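Local coordinates for protein CutA1 (PDB 3AHP) that belongs to the trimeric CutA1 divalent-ion tolerance family, probably binds divalent metal ions such as copper, and is notably stable for a protein from a cold-adapted bacterium, at the interface of chains A and B. Coordinates in Å, arbitrary orientation; residue numbers count along the deposited sequence, not the author numbering. Chains: chain A/B, CutA1.

The interface of chains A and B. Residues chain A 68, 72, 86; chain B 93-96.
The amide N of B:Phe95 donates a hydrogen bond of 3.3 Å to the carbonyl O of A:Phe86, rising well above the carbonyl plane with an angle of 144° at the hydrogen, so the bond is bent and does not lie along a carbonyl lone pair. It ties the start of strand 86-91 of chain A to the turn of chain B that joins the short strand 93-94 to helix 96-105, part of the subunit interface in the CutA1 trimer. Chain A meets this glycine-rich turn with A:Tyr68 and A:Glu72, one helical turn apart on helix 68-78. The hydroxyl end of the A:Tyr68 ring faces B:Gly94, and its ring carbon CZ lies 3.9 Å from CA of that glycine. The same hydroxyl gives a hydrogen bond to the carboxylate of A:Glu72, with OH and OE2 2.8 Å apart; it arrives on the anti side, 30° out of the carboxylate plane. This bond probably steadies both side chains where they face chain B. The CG of A:Glu72 stands anti to its backbone N (chi1 -165°), and the extended chain beyond it carries the carboxylate across to B:Phe95. There the carboxylate and the phenyl ring lie nearly perpendicular, with CD of A:Glu72 4.0 Å from CD1 of B:Phe95. Nearer the backbone, the CB methylenes of A:Phe86 and B:Phe95 pack together at 4.0 Å. The A:Phe86 ring turns its edge to the turn, its CD2 lying 3.8 Å from the amide N of B:Phe95, while CZ of A:Tyr68 also lies at that ring's edge, in its plane.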
loop_
_atom_site.group_PDB
_atom_site.type_symbol
_atom_site.label_atom_id
_atom_site.label_comp_id
_atom_site.label_asym_id
_atom_site.label_seq_id
_atom_site.Cartn_x
_atom_site.Cartn_y
_atom_site.Cartn_z
ATOM N N TYR A 68 4.694 -11.994 13.565
ATOM C CA TYR A 68 4.260 -10.604 13.762
ATOM C C TYR A 68 4.668 -9.980 15.114
ATOM O O TYR A 68 5.118 -8.826 15.163
ATOM C CB TYR A 68 2.748 -10.437 13.540
ATOM C CG TYR A 68 2.236 -9.074 13.981
ATOM C CD1 TYR A 68 2.171 -8.012 13.083
ATOM C CD2 TYR A 68 1.921 -8.822 15.320
ATOM C CE1 TYR A 68 1.785 -6.756 13.497
ATOM C CE2 TYR A 68 1.501 -7.571 15.728
ATOM C CZ TYR A 68 1.441 -6.547 14.808
ATOM O OH TYR A 68 1.081 -5.296 15.206
ATOM N N GLU A 72 6.746 -6.615 15.280
ATOM C CA GLU A 72 6.226 -5.495 16.036
ATOM C C GLU A 72 7.225 -4.949 17.074
ATOM O O GLU A 72 7.653 -3.804 16.973
ATOM C CB GLU A 72 4.893 -5.852 16.676
ATOM C CG GLU A 72 4.152 -4.650 17.165
ATOM C CD GLU A 72 3.101 -5.010 18.154
ATOM O OE1 GLU A 72 3.479 -5.475 19.244
ATOM O OE2 GLU A 72 1.903 -4.896 17.817
ATOM N N PHE A 86 2.175 1.725 12.582
ATOM C CA PHE A 86 2.498 0.338 12.374
ATOM C C PHE A 86 1.189 -0.407 12.201
ATOM O O PHE A 86 0.384 -0.457 13.122
ATOM C CB PHE A 86 3.286 -0.191 13.574
ATOM C CG PHE A 86 3.936 -1.514 13.339
ATOM C CD1 PHE A 86 5.166 -1.597 12.675
ATOM C CD2 PHE A 86 3.330 -2.680 13.785
ATOM C CE1 PHE A 86 5.805 -2.833 12.493
ATOM C CE2 PHE A 86 3.942 -3.920 13.587
ATOM C CZ PHE A 86 5.204 -3.993 12.971
ATOM N N GLY B 93 -4.492 -5.654 12.124
ATOM C CA GLY B 93 -3.495 -5.707 13.176
ATOM C C GLY B 93 -2.664 -4.452 13.222
ATOM O O GLY B 93 -2.668 -3.659 12.281
ATOM N N GLY B 94 -1.952 -4.271 14.327
ATOM C CA GLY B 94 -0.836 -3.353 14.386
ATOM C C GLY B 94 -0.528 -2.975 15.815
ATOM O O GLY B 94 -1.116 -3.515 16.753
ATOM N N PHE B 95 0.360 -2.005 15.990
ATOM C CA PHE B 95 0.704 -1.552 17.323
ATOM C C PHE B 95 -0.526 -1.054 18.060
ATOM O O PHE B 95 -1.059 -0.006 17.727
ATOM C CB PHE B 95 1.782 -0.469 17.285
ATOM C CG PHE B 95 2.421 -0.215 18.616
ATOM C CD1 PHE B 95 2.700 -1.271 19.481
ATOM C CD2 PHE B 95 2.696 1.076 19.036
ATOM C CE1 PHE B 95 3.246 -1.045 20.739
ATOM C CE2 PHE B 95 3.267 1.311 20.282
ATOM C CZ PHE B 95 3.557 0.240 21.131
ATOM N N GLY B 96 -0.960 -1.812 19.065
ATOM C CA GLY B 96 -2.106 -1.459 19.908
ATOM C C GLY B 96 -2.322 0.014 20.209
ATOM O O GLY B 96 -3.431 0.515 20.028
#